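Long-range contact in Two-component system response regulator/GGDEF domain protein (Aeromonas salmonicida, PDB 3LUF), which probably makes cyclic di-GMP from two GTP molecules, this fragment being its two magnesium-binding receiver domains: residues M19-L30 with R106-H117. Numbering follows the deposited sequence.
Sequences MLIQAIAQQTGL and RHSLQYAVGLVH. Unlike the reference sequence in segment 19-30: Met19 (reference Thr).
Gln110 OE1 is gripped by both terminal nitrogens of Arg106, NH1 at 2.9 Å and NH2, all in the guanidinium plane, while the other end of the same amide reaches across to Gln27: Gln110 NE2 donates to Gln27 OE1 at 2.7 Å. That bond is short but bent (134° at the hydrogen), and the two amides, arriving from opposite directions, lie nearly coplanar. Arg106 bends at chi2 (54°) to reach onward along its own helix to Gln110, which also brings NH2 to 3.6 Å from Ala23 CB. A water donates to Met19 O and Gln22 OE1 and accepts a weak bond from Arg106 NE, a weak second link between the helices.

Beneath these polar groups the packing is aliphatic. Val113 turns its two methyls to successive turns of helix 14-27: CG2 meets Ala23 CB at 3.6 Å and CG1 meets Gln27 CB at 3.7 Å. Selenomethionine Met19 runs out extended and puts SE against both Leu109 CD1 and Arg106 CD, and the side chains of Leu20 and Leu109 cross at about a right angle, CD2 against CD2. Past the helix end, Thr28 OG1 bonds Ile24 O and accepts from Leu30 N in an ST turn, and Leu30 CD1 rests on Val116 CG2 at 3.7 Å.

The axes cross at -41°, 9.4 Å apart, on one face of the receiver domain's parallel sheet, where Ile24 and Val116 both touch Leu53. The bond from Arg106 probably fixes which way round the Gln110 amide sits, presenting NE2 to Gln27.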
loop_
_atom_site.group_PDB
_atom_site.type_symbol
_atom_site.label_atom_id
_atom_site.label_comp_id
_atom_site.label_asym_id
_atom_site.label_seq_id
_atom_site.Cartn_x
_atom_site.Cartn_y
_atom_site.Cartn_z
HETATM N N MSE B 19 21.984 -16.898 -9.366
HETATM C CA MSE B 19 20.544 -16.638 -9.075
HETATM C C MSE B 19 20.148 -15.197 -9.352
HETATM O O MSE B 19 19.078 -14.922 -9.939
HETATM C CB MSE B 19 20.209 -16.941 -7.618
HETATM C CG MSE B 19 20.121 -18.390 -7.327
HETATM SE SE MSE B 19 19.900 -18.622 -5.365
HETATM C CE MSE B 19 19.442 -20.464 -5.627
ATOM N N LEU B 20 21.015 -14.271 -8.930
ATOM C CA LEU B 20 20.764 -12.846 -9.125
ATOM C C LEU B 20 20.788 -12.484 -10.604
ATOM O O LEU B 20 19.920 -11.761 -11.078
ATOM C CB LEU B 20 21.798 -12.025 -8.389
ATOM C CG LEU B 20 21.599 -11.873 -6.901
ATOM C CD1 LEU B 20 22.806 -11.190 -6.280
ATOM C CD2 LEU B 20 20.266 -11.105 -6.576
ATOM N N ILE B 21 21.784 -12.982 -11.322
ATOM C CA ILE B 21 21.875 -12.708 -12.767
ATOM C C ILE B 21 20.624 -13.200 -13.471
ATOM O O ILE B 21 19.985 -12.432 -14.177
ATOM C CB ILE B 21 23.114 -13.331 -13.403
ATOM C CG1 ILE B 21 24.382 -12.640 -12.860
ATOM C CG2 ILE B 21 23.013 -13.262 -14.944
ATOM C CD1 ILE B 21 25.678 -13.426 -13.153
ATOM N N GLN B 22 20.258 -14.463 -13.246
ATOM C CA GLN B 22 19.102 -15.072 -13.916
ATOM C C GLN B 22 17.807 -14.303 -13.639
ATOM O O GLN B 22 17.046 -14.005 -14.559
ATOM C CB GLN B 22 18.954 -16.527 -13.478
ATOM C CG GLN B 22 17.796 -17.310 -14.118
ATOM C CD GLN B 22 17.700 -18.715 -13.534
ATOM O OE1 GLN B 22 18.039 -18.926 -12.363
ATOM N NE2 GLN B 22 17.253 -19.685 -14.339
ATOM N N ALA B 23 17.574 -13.974 -12.371
ATOM C CA ALA B 23 16.350 -13.282 -11.971
ATOM C C ALA B 23 16.305 -11.842 -12.495
ATOM O O ALA B 23 15.268 -11.395 -13.012
ATOM C CB ALA B 23 16.172 -13.314 -10.486
ATOM N N ILE B 24 17.422 -11.120 -12.382
ATOM C CA ILE B 24 17.433 -9.717 -12.800
ATOM C C ILE B 24 17.327 -9.620 -14.349
ATOM O O ILE B 24 16.605 -8.744 -14.891
ATOM C CB ILE B 24 18.669 -8.997 -12.223
ATOM C CG1 ILE B 24 18.514 -8.876 -10.712
ATOM C CG2 ILE B 24 18.826 -7.600 -12.841
ATOM C CD1 ILE B 24 19.795 -8.462 -9.983
ATOM N N ALA B 25 17.979 -10.557 -15.040
ATOM C CA ALA B 25 17.953 -10.621 -16.496
ATOM C C ALA B 25 16.545 -10.944 -16.999
ATOM O O ALA B 25 16.138 -10.443 -18.049
ATOM C CB ALA B 25 18.940 -11.671 -17.026
ATOM N N GLN B 26 15.816 -11.772 -16.255
ATOM C CA GLN B 26 14.525 -12.235 -16.744
ATOM C C GLN B 26 13.416 -11.259 -16.396
ATOM O O GLN B 26 12.475 -11.096 -17.159
ATOM C CB GLN B 26 14.255 -13.638 -16.217
ATOM C CG GLN B 26 12.858 -14.192 -16.431
ATOM C CD GLN B 26 12.692 -15.422 -15.567
ATOM O OE1 GLN B 26 13.173 -16.494 -15.914
ATOM N NE2 GLN B 26 12.072 -15.260 -14.416
ATOM N N GLN B 27 13.554 -10.575 -15.273
ATOM C CA GLN B 27 12.482 -9.780 -14.730
ATOM C C GLN B 27 12.677 -8.278 -14.838
ATOM O O GLN B 27 11.755 -7.523 -14.562
ATOM C CB GLN B 27 12.232 -10.186 -13.263
ATOM C CG GLN B 27 11.873 -11.650 -13.120
ATOM C CD GLN B 27 11.696 -12.060 -11.671
ATOM O OE1 GLN B 27 10.950 -11.427 -10.915
ATOM N NE2 GLN B 27 12.376 -13.128 -11.282
ATOM N N THR B 28 13.872 -7.830 -15.228
ATOM C CA THR B 28 14.116 -6.405 -15.466
ATOM C C THR B 28 14.719 -6.142 -16.846
ATOM O O THR B 28 15.119 -7.085 -17.553
ATOM C CB THR B 28 15.069 -5.784 -14.422
ATOM O OG1 THR B 28 16.434 -6.020 -14.790
ATOM C CG2 THR B 28 14.781 -6.345 -13.014
ATOM N N GLY B 29 14.784 -4.859 -17.191
ATOM C CA GLY B 29 15.447 -4.400 -18.416
ATOM C C GLY B 29 16.887 -3.955 -18.241
ATOM O O GLY B 29 17.464 -3.321 -19.131
ATOM N N LEU B 30 17.494 -4.298 -17.107
ATOM C CA LEU B 30 18.859 -3.854 -16.795
ATOM C C LEU B 30 19.967 -4.718 -17.414
ATOM O O LEU B 30 19.879 -5.946 -17.397
ATOM C CB LEU B 30 19.047 -3.823 -15.271
ATOM C CG LEU B 30 18.151 -2.819 -14.545
ATOM C CD1 LEU B 30 18.180 -3.110 -13.041
ATOM C CD2 LEU B 30 18.609 -1.443 -14.838
ATOM N N ARG B 106 16.509 -18.269 -1.705
ATOM C CA ARG B 106 16.200 -17.824 -3.047
ATOM C C ARG B 106 15.085 -16.766 -3.023
ATOM O O ARG B 106 15.172 -15.725 -3.703
ATOM C CB ARG B 106 15.824 -19.009 -3.942
ATOM C CG ARG B 106 15.345 -18.587 -5.338
ATOM C CD ARG B 106 16.341 -17.669 -6.108
ATOM N NE ARG B 106 15.733 -17.217 -7.368
ATOM C CZ ARG B 106 14.935 -16.157 -7.512
ATOM N NH1 ARG B 106 14.637 -15.357 -6.483
ATOM N NH2 ARG B 106 14.434 -15.884 -8.711
ATOM N N HIS B 107 14.066 -16.995 -2.192
ATOM C CA HIS B 107 12.943 -16.058 -2.098
ATOM C C HIS B 107 13.308 -14.711 -1.437
ATOM O O HIS B 107 12.708 -13.688 -1.737
ATOM C CB HIS B 107 11.704 -16.711 -1.418
ATOM C CG HIS B 107 11.839 -16.853 0.072
ATOM N ND1 HIS B 107 12.214 -18.041 0.670
ATOM C CD2 HIS B 107 11.679 -15.958 1.079
ATOM C CE1 HIS B 107 12.235 -17.880 1.985
ATOM N NE2 HIS B 107 11.942 -16.619 2.257
ATOM N N SER B 108 14.306 -14.695 -0.558
ATOM C CA SER B 108 14.724 -13.411 -0.010
ATOM C C SER B 108 15.505 -12.608 -1.077
ATOM O O SER B 108 15.377 -11.389 -1.160
ATOM C CB SER B 108 15.452 -13.561 1.319
ATOM O OG SER B 108 16.742 -14.096 1.160
ATOM N N LEU B 109 16.279 -13.302 -1.902
ATOM C CA LEU B 109 16.987 -12.639 -3.022
ATOM C C LEU B 109 16.052 -11.948 -3.964
ATOM O O LEU B 109 16.410 -10.945 -4.568
ATOM C CB LEU B 109 17.806 -13.660 -3.833
ATOM C CG LEU B 109 19.145 -14.052 -3.305
ATOM C CD1 LEU B 109 19.686 -15.120 -4.320
ATOM C CD2 LEU B 109 20.126 -12.836 -3.125
ATOM N N GLN B 110 14.840 -12.483 -4.102
ATOM C CA GLN B 110 13.864 -11.900 -4.981
ATOM C C GLN B 110 13.617 -10.420 -4.642
ATOM O O GLN B 110 13.304 -9.639 -5.523
ATOM C CB GLN B 110 12.557 -12.703 -4.931
ATOM C CG GLN B 110 11.551 -12.326 -5.971
ATOM C CD GLN B 110 12.039 -12.551 -7.390
ATOM O OE1 GLN B 110 12.920 -13.381 -7.653
ATOM N NE2 GLN B 110 11.464 -11.820 -8.310
ATOM N N TYR B 111 13.753 -10.039 -3.371
ATOM C CA TYR B 111 13.632 -8.623 -2.991
ATOM C C TYR B 111 14.545 -7.705 -3.852
ATOM O O TYR B 111 14.148 -6.597 -4.252
ATOM C CB TYR B 111 13.931 -8.428 -1.496
ATOM C CG TYR B 111 13.813 -7.010 -1.004
ATOM C CD1 TYR B 111 12.577 -6.485 -0.576
ATOM C CD2 TYR B 111 14.930 -6.181 -0.959
ATOM C CE1 TYR B 111 12.477 -5.138 -0.114
ATOM C CE2 TYR B 111 14.841 -4.875 -0.512
ATOM C CZ TYR B 111 13.623 -4.358 -0.102
ATOM O OH TYR B 111 13.598 -3.063 0.336
ATOM N N ALA B 112 15.758 -8.166 -4.113
ATOM C CA ALA B 112 16.732 -7.361 -4.878
ATOM C C ALA B 112 16.211 -7.070 -6.306
ATOM O O ALA B 112 16.455 -6.000 -6.895
ATOM C CB ALA B 112 18.073 -8.103 -4.899
ATOM N N VAL B 113 15.448 -8.008 -6.852
ATOM C CA VAL B 113 14.956 -7.898 -8.228
ATOM C C VAL B 113 13.925 -6.773 -8.356
ATOM O O VAL B 113 14.048 -5.869 -9.197
ATOM C CB VAL B 113 14.345 -9.248 -8.723
ATOM C CG1 VAL B 113 13.854 -9.116 -10.149
ATOM C CG2 VAL B 113 15.362 -10.380 -8.610
ATOM N N GLY B 114 12.920 -6.788 -7.486
ATOM C CA GLY B 114 11.943 -5.712 -7.446
ATOM C C GLY B 114 12.584 -4.392 -7.126
ATOM O O GLY B 114 12.205 -3.384 -7.685
ATOM N N LEU B 115 13.589 -4.405 -6.252
ATOM C CA LEU B 115 14.261 -3.172 -5.856
ATOM C C LEU B 115 14.985 -2.541 -7.036
ATOM O O LEU B 115 14.820 -1.343 -7.289
ATOM C CB LEU B 115 15.283 -3.458 -4.774
ATOM C CG LEU B 115 16.125 -2.281 -4.283
ATOM C CD1 LEU B 115 15.299 -1.111 -3.816
ATOM C CD2 LEU B 115 17.055 -2.748 -3.156
ATOM N N VAL B 116 15.782 -3.323 -7.749
ATOM C CA VAL B 116 16.619 -2.698 -8.813
ATOM C C VAL B 116 15.764 -2.215 -9.982
ATOM O O VAL B 116 16.095 -1.223 -10.648
ATOM C CB VAL B 116 17.799 -3.595 -9.303
ATOM C CG1 VAL B 116 18.756 -3.858 -8.095
ATOM C CG2 VAL B 116 17.295 -4.898 -9.968
ATOM N N HIS B 117 14.665 -2.920 -10.217
ATOM C CA HIS B 117 13.695 -2.499 -11.226
ATOM C C HIS B 117 13.083 -1.149 -10.817
ATOM O O HIS B 117 12.998 -0.215 -11.614
ATOM C CB HIS B 117 12.668 -3.619 -11.408
ATOM C CG HIS B 117 11.544 -3.298 -12.348
ATOM N ND1 HIS B 117 11.698 -3.249 -13.720
ATOM C CD2 HIS B 117 10.230 -3.101 -12.111
ATOM C CE1 HIS B 117 10.527 -3.011 -14.283
ATOM N NE2 HIS B 117 9.621 -2.914 -13.327
HETATM O O HOH W 1 17.183 -16.944 -10.350
#